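Local coordinates for HD domain protein (Enterococcus faecalis, PDB 4LRL) that probably hydrolyses deoxyribonucleoside triphosphates to deoxyribonucleoside and triphosphate, as an allosterically regulated HD-domain enzyme, at residues Glu376-Asn381 against Asp458-Thr463; Leu449-Lys454 against Glu462-Phe467. One frame throughout, in Å; residues are numbered along the deposited sequence. Where two conformers were deposited one is given.

Both contacts use helix 461-468 in the HD associated region, illustrating how one helix can gather separate parts of a chain around it. Contact 1 sets the start of this helix against the end of helix 361-377; contact 2 sets its next turn against the loop 449-454. They share E462 and T463, with centres 9 Å apart, and they touch where V378 CB approaches Y464 OH at 3.9 Å and where D461 OD1 lies 3.0 Å from Q451 NE2. Contact 1 is remote from the nucleotide and metal sites, whereas in contact 2 the L449 side chain lies about 8 Å from a bound dGTP, too far to touch, but about 4 Å from that of the dGTP-binding K354.

Contact 1: residues Glu376-Asn381 against Asp458-Thr463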
loop_
_atom_site.group_PDB
_atom_site.type_symbol
_atom_site.label_atom_id
_atom_site.label_comp_id
_atom_site.label_asym_id
_atom_site.label_seq_id
_atom_site.Cartn_x
_atom_site.Cartn_y
_atom_site.Cartn_z
ATOM N N GLU C 376 36.194 -31.967 -4.543
ATOM C CA GLU C 376 37.370 -32.293 -3.749
ATOM C C GLU C 376 38.672 -32.170 -4.540
ATOM O O GLU C 376 39.691 -31.728 -4.000
ATOM C CB GLU C 376 37.249 -33.731 -3.229
ATOM C CG GLU C 376 38.414 -34.215 -2.374
ATOM C CD GLU C 376 38.087 -35.516 -1.668
ATOM O OE1 GLU C 376 37.617 -35.442 -0.516
ATOM O OE2 GLU C 376 38.266 -36.606 -2.265
ATOM N N LYS C 377 38.627 -32.599 -5.803
ATOM C CA LYS C 377 39.783 -32.614 -6.690
ATOM C C LYS C 377 40.338 -31.198 -6.880
ATOM O O LYS C 377 41.545 -31.005 -6.893
ATOM C CB LYS C 377 39.385 -33.233 -8.034
ATOM C CG LYS C 377 40.516 -33.816 -8.854
ATOM C CD LYS C 377 40.000 -34.898 -9.814
ATOM C CE LYS C 377 41.163 -35.565 -10.547
ATOM N NZ LYS C 377 41.023 -37.060 -10.705
ATOM N N VAL C 378 39.451 -30.210 -6.991
ATOM C CA VAL C 378 39.882 -28.809 -7.141
ATOM C C VAL C 378 40.225 -28.123 -5.809
ATOM O O VAL C 378 40.623 -26.962 -5.803
ATOM C CB VAL C 378 38.898 -27.944 -7.996
ATOM C CG1 VAL C 378 38.623 -28.614 -9.338
ATOM C CG2 VAL C 378 37.589 -27.646 -7.246
ATOM N N GLY C 379 40.089 -28.850 -4.695
ATOM C CA GLY C 379 40.573 -28.377 -3.397
ATOM C C GLY C 379 39.520 -28.028 -2.355
ATOM O O GLY C 379 39.858 -27.530 -1.273
ATOM N N PHE C 380 38.247 -28.279 -2.665
ATOM C CA PHE C 380 37.180 -28.012 -1.714
ATOM C C PHE C 380 36.811 -29.285 -0.969
ATOM O O PHE C 380 36.281 -30.220 -1.572
ATOM C CB PHE C 380 35.934 -27.463 -2.415
ATOM C CG PHE C 380 36.094 -26.079 -2.975
ATOM C CD1 PHE C 380 36.214 -25.883 -4.344
ATOM C CD2 PHE C 380 36.076 -24.965 -2.138
ATOM C CE1 PHE C 380 36.341 -24.581 -4.881
ATOM C CE2 PHE C 380 36.200 -23.669 -2.656
ATOM C CZ PHE C 380 36.336 -23.476 -4.027
ATOM N N ASN C 381 37.082 -29.333 0.333
ATOM C CA ASN C 381 36.644 -30.469 1.132
ATOM C C ASN C 381 35.106 -30.590 1.056
ATOM O O ASN C 381 34.392 -29.671 1.463
ATOM C CB ASN C 381 37.138 -30.351 2.578
ATOM C CG ASN C 381 36.880 -31.608 3.387
ATOM O OD1 ASN C 381 35.835 -32.241 3.256
ATOM N ND2 ASN C 381 37.832 -31.970 4.243
ATOM N N ASP C 458 43.402 -22.328 -15.904
ATOM C CA ASP C 458 43.317 -23.578 -16.669
ATOM C C ASP C 458 43.700 -24.880 -15.947
ATOM O O ASP C 458 43.370 -25.970 -16.429
ATOM C CB ASP C 458 44.090 -23.452 -17.999
ATOM C CG ASP C 458 45.543 -23.032 -17.809
ATOM O OD1 ASP C 458 45.801 -22.051 -17.078
ATOM O OD2 ASP C 458 46.431 -23.674 -18.412
ATOM N N LEU C 459 44.367 -24.768 -14.798
ATOM C CA LEU C 459 44.917 -25.935 -14.090
ATOM C C LEU C 459 43.880 -27.016 -13.744
ATOM O O LEU C 459 44.188 -28.207 -13.767
ATOM C CB LEU C 459 45.687 -25.496 -12.837
ATOM C CG LEU C 459 46.798 -26.432 -12.341
ATOM C CD1 LEU C 459 48.009 -25.636 -11.871
ATOM C CD2 LEU C 459 46.304 -27.379 -11.247
ATOM N N PHE C 460 42.658 -26.606 -13.432
ATOM C CA PHE C 460 41.585 -27.565 -13.167
ATOM C C PHE C 460 40.426 -27.423 -14.161
ATOM O O PHE C 460 39.316 -27.892 -13.903
ATOM C CB PHE C 460 41.081 -27.422 -11.724
ATOM C CG PHE C 460 42.084 -27.833 -10.671
ATOM C CD1 PHE C 460 42.624 -29.122 -10.657
ATOM C CD2 PHE C 460 42.461 -26.940 -9.667
ATOM C CE1 PHE C 460 43.547 -29.506 -9.675
ATOM C CE2 PHE C 460 43.381 -27.314 -8.680
ATOM C CZ PHE C 460 43.925 -28.600 -8.686
ATOM N N ASP C 461 40.704 -26.793 -15.303
ATOM C CA ASP C 461 39.674 -26.422 -16.285
ATOM C C ASP C 461 38.751 -27.546 -16.746
ATOM O O ASP C 461 37.546 -27.326 -16.876
ATOM C CB ASP C 461 40.294 -25.719 -17.506
ATOM C CG ASP C 461 40.053 -24.209 -17.505
ATOM O OD1 ASP C 461 39.298 -23.711 -16.635
ATOM O OD2 ASP C 461 40.616 -23.520 -18.386
ATOM N N GLU C 462 39.306 -28.732 -16.990
ATOM C CA GLU C 462 38.509 -29.852 -17.493
ATOM C C GLU C 462 37.560 -30.411 -16.427
ATOM O O GLU C 462 36.465 -30.870 -16.745
ATOM C CB GLU C 462 39.392 -30.951 -18.111
ATOM C CG GLU C 462 40.054 -31.899 -17.117
ATOM C CD GLU C 462 40.797 -33.052 -17.793
ATOM O OE1 GLU C 462 40.514 -34.222 -17.442
ATOM O OE2 GLU C 462 41.662 -32.796 -18.663
ATOM N N THR C 463 37.994 -30.344 -15.168
ATOM C CA THR C 463 37.180 -30.714 -14.018
ATOM C C THR C 463 35.991 -29.766 -13.868
ATOM O O THR C 463 34.863 -30.211 -13.641
ATOM C CB THR C 463 38.021 -30.722 -12.724
ATOM O OG1 THR C 463 39.192 -31.519 -12.929
ATOM C CG2 THR C 463 37.231 -31.294 -11.556
#
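V378 and F460 meet where two helix ends come together: a Schellman motif closes helix 361-377, and F460 occupies the N-cap position of helix 461-468. The Schellman turn is made by G379, whose positive phi of 111° lets the chain leave the helix; G379 N bonds back to E376 O at 3.0 Å. V378, just before this glycine, presents its CA to the phenylalanine. The CA of V378 stands almost squarely over the F460 ring, 4.1 Å from the centroid and 10° off the ring normal, a CH-pi contact made by the backbone carbon. With CG anti to its own carbonyl carbon (chi1 -68°), F460 brings its ring beneath that CA. L459 CD2 covers the opposite face over its centre, so the ring is held between the neighbouring leucine and the valine of the other helix end. K377 O approaches the ring obliquely, 3.7 Å from F460 CE1.

V378 CB also lies over the ring face, but the CG1 methyl makes the closest apolar contacts. V378 CG1 lies 3.6 Å from F460 CB and 3.7 Å from T463 CG2, filling the angle between the N-cap residue and the first turn of the helix. T463 also rests on L374 of helix 361-377, while M448 adds to the surroundings of V378, extending the packing beyond the two helix ends.

No hydrogen bond or salt bridge crosses this surface contact. Its cohesion is therefore apolar, resting on dispersion and a weak CH-pi attraction, and the match between helix ends depends on shape more than on directional bonding.

Contact 2: residues Leu449-Lys454 against Glu462-Phe467; sequences LDQGNK and ETYREF
Q451 sets its amide oxygen over one face of the Y464 ring, the two planes 29° apart, while L449 meets F467 at the ring edge; the loop after strand 441-444 thus uses two aromatic residues of helix 461-468 in different ways. In the first pair the side chains cross at about a right angle. The glutamine chain bends at chi2 (-49°), and the bend turns the amide back toward the helix. Q451 OE1 stands 3.1 Å above the tyrosine plane, displaced toward the CG–CD2 rim, and is 3.2 Å from Y464 CG. The rest of the amide overhangs the ring: Q451 CD and NE2 continue outward above and past the CD2 side, Q451 CD 3.6 Å from Y464 CD2. Close by, D450 O is 2.9 Å from Q451 OE1; both are acceptors, so no hydrogen bond forms and the two would be expected to repel.

One turn further along the helix, L449 reaches F467 with a branch tip. The L449 side chain sets off away from the helix, yet L449 CD2 returns to lie in the plane of the phenylalanine ring, 3.9 Å from F467 CE2. F467 has CG anti to the backbone N (chi1 -179°), which carries the ring out to meet L449 CD2 at its edge. The same ring packs edge-to-face with F444 and against L371 and I375 of helix 361-377, so the leucine touches the rim of a larger apolar cluster.

No hydrogen bond joins the two segments. An amide oxygen over an electron-rich tyrosine face, with D450 O as a second electron-rich neighbour, is probably unfavourable electrostatically on both counts. With no bond across the segments to offset this, the contact is van der Waals packing, to which the leucine–phenylalanine pair adds a conventional hydrophobic part.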
loop_
_atom_site.group_PDB
_atom_site.type_symbol
_atom_site.label_atom_id
_atom_site.label_comp_id
_atom_site.label_asym_id
_atom_site.label_seq_id
_atom_site.Cartn_x
_atom_site.Cartn_y
_atom_site.Cartn_z
ATOM N N LEU C 449 31.270 -23.550 -11.176
ATOM C CA LEU C 449 30.571 -23.259 -12.425
ATOM C C LEU C 449 31.262 -22.228 -13.317
ATOM O O LEU C 449 31.453 -22.478 -14.505
ATOM C CB LEU C 449 29.125 -22.835 -12.150
ATOM C CG LEU C 449 28.163 -23.913 -11.642
ATOM C CD1 LEU C 449 26.799 -23.295 -11.360
ATOM C CD2 LEU C 449 28.030 -25.075 -12.623
ATOM N N ASP C 450 31.630 -21.080 -12.754
ATOM C CA ASP C 450 32.173 -19.966 -13.545
ATOM C C ASP C 450 33.701 -19.963 -13.617
ATOM O O ASP C 450 34.369 -20.426 -12.690
ATOM C CB ASP C 450 31.644 -18.611 -13.033
ATOM C CG ASP C 450 31.797 -18.444 -11.520
ATOM O OD1 ASP C 450 30.813 -18.708 -10.792
ATOM O OD2 ASP C 450 32.896 -18.058 -11.061
ATOM N N GLN C 451 34.245 -19.435 -14.714
ATOM C CA GLN C 451 35.702 -19.394 -14.910
ATOM C C GLN C 451 36.305 -17.983 -15.005
ATOM O O GLN C 451 37.088 -17.695 -15.914
ATOM C CB GLN C 451 36.120 -20.261 -16.109
ATOM C CG GLN C 451 36.135 -21.756 -15.803
ATOM C CD GLN C 451 36.884 -22.086 -14.517
ATOM O OE1 GLN C 451 36.274 -22.468 -13.513
ATOM N NE2 GLN C 451 38.207 -21.922 -14.535
ATOM N N GLY C 452 35.946 -17.121 -14.056
ATOM C CA GLY C 452 36.439 -15.743 -14.023
ATOM C C GLY C 452 35.819 -14.863 -15.096
ATOM O O GLY C 452 34.859 -15.265 -15.762
ATOM N N ASN C 453 36.366 -13.659 -15.259
ATOM C CA ASN C 453 35.898 -12.713 -16.274
ATOM C C ASN C 453 36.204 -13.222 -17.691
ATOM O O ASN C 453 35.348 -13.837 -18.332
ATOM C CB ASN C 453 36.505 -11.321 -16.028
ATOM C CG ASN C 453 35.757 -10.209 -16.756
ATOM O OD1 ASN C 453 34.526 -10.199 -16.812
ATOM N ND2 ASN C 453 36.505 -9.255 -17.303
ATOM N N LYS C 454 37.422 -12.966 -18.164
ATOM C CA LYS C 454 37.913 -13.517 -19.427
ATOM C C LYS C 454 38.841 -14.682 -19.076
ATOM O O LYS C 454 40.015 -14.477 -18.758
ATOM C CB LYS C 454 38.636 -12.434 -20.243
ATOM C CG LYS C 454 38.699 -12.683 -21.754
ATOM C CD LYS C 454 40.053 -13.230 -22.205
ATOM C CE LYS C 454 41.119 -12.136 -22.294
ATOM N NZ LYS C 454 40.824 -11.116 -23.343
ATOM N N GLU C 462 39.306 -28.732 -16.990
ATOM C CA GLU C 462 38.509 -29.852 -17.493
ATOM C C GLU C 462 37.560 -30.411 -16.427
ATOM O O GLU C 462 36.465 -30.870 -16.745
ATOM C CB GLU C 462 39.392 -30.951 -18.111
ATOM C CG GLU C 462 40.054 -31.899 -17.117
ATOM C CD GLU C 462 40.797 -33.052 -17.793
ATOM O OE1 GLU C 462 40.514 -34.222 -17.442
ATOM O OE2 GLU C 462 41.662 -32.796 -18.663
ATOM N N THR C 463 37.994 -30.344 -15.168
ATOM C CA THR C 463 37.180 -30.714 -14.018
ATOM C C THR C 463 35.991 -29.766 -13.868
ATOM O O THR C 463 34.863 -30.211 -13.641
ATOM C CB THR C 463 38.021 -30.722 -12.724
ATOM O OG1 THR C 463 39.192 -31.519 -12.929
ATOM C CG2 THR C 463 37.231 -31.294 -11.556
ATOM N N TYR C 464 36.245 -28.465 -14.017
ATOM C CA TYR C 464 35.175 -27.457 -14.006
ATOM C C TYR C 464 34.162 -27.694 -15.131
ATOM O O TYR C 464 32.952 -27.580 -14.911
ATOM C CB TYR C 464 35.744 -26.032 -14.082
ATOM C CG TYR C 464 36.519 -25.591 -12.851
ATOM C CD1 TYR C 464 35.911 -25.545 -11.596
ATOM C CD2 TYR C 464 37.858 -25.204 -12.949
ATOM C CE1 TYR C 464 36.613 -25.144 -10.470
ATOM C CE2 TYR C 464 38.570 -24.793 -11.825
ATOM C CZ TYR C 464 37.939 -24.768 -10.593
ATOM O OH TYR C 464 38.630 -24.361 -9.477
ATOM N N ARG C 465 34.665 -28.031 -16.321
ATOM C CA ARG C 465 33.792 -28.345 -17.446
ATOM C C ARG C 465 33.036 -29.658 -17.211
ATOM O O ARG C 465 31.840 -29.738 -17.488
ATOM C CB ARG C 465 34.563 -28.355 -18.770
ATOM C CG ARG C 465 34.980 -26.959 -19.243
ATOM C CD ARG C 465 35.575 -26.980 -20.645
ATOM N NE ARG C 465 36.764 -27.824 -20.735
ATOM C CZ ARG C 465 38.009 -27.386 -20.569
ATOM N NH1 ARG C 465 38.236 -26.107 -20.301
ATOM N NH2 ARG C 465 39.030 -28.229 -20.671
ATOM N N GLU C 466 33.719 -30.662 -16.675
ATOM C CA GLU C 466 33.088 -31.939 -16.357
ATOM C C GLU C 466 31.958 -31.723 -15.352
ATOM O O GLU C 466 30.823 -32.130 -15.591
ATOM C CB GLU C 466 34.122 -32.945 -15.836
ATOM C CG GLU C 466 33.540 -34.275 -15.338
ATOM C CD GLU C 466 33.003 -35.175 -16.444
ATOM O OE1 GLU C 466 32.901 -34.734 -17.609
ATOM O OE2 GLU C 466 32.672 -36.336 -16.139
ATOM N N PHE C 467 32.273 -31.046 -14.251
ATOM C CA PHE C 467 31.272 -30.680 -13.260
ATOM C C PHE C 467 30.072 -29.933 -13.860
ATOM O O PHE C 467 28.916 -30.295 -13.589
ATOM C CB PHE C 467 31.897 -29.852 -12.131
ATOM C CG PHE C 467 30.914 -29.472 -11.065
ATOM C CD1 PHE C 467 30.785 -30.247 -9.915
ATOM C CD2 PHE C 467 30.089 -28.356 -11.226
ATOM C CE1 PHE C 467 29.856 -29.904 -8.932
ATOM C CE2 PHE C 467 29.165 -28.002 -10.247
ATOM C CZ PHE C 467 29.046 -28.775 -9.098
#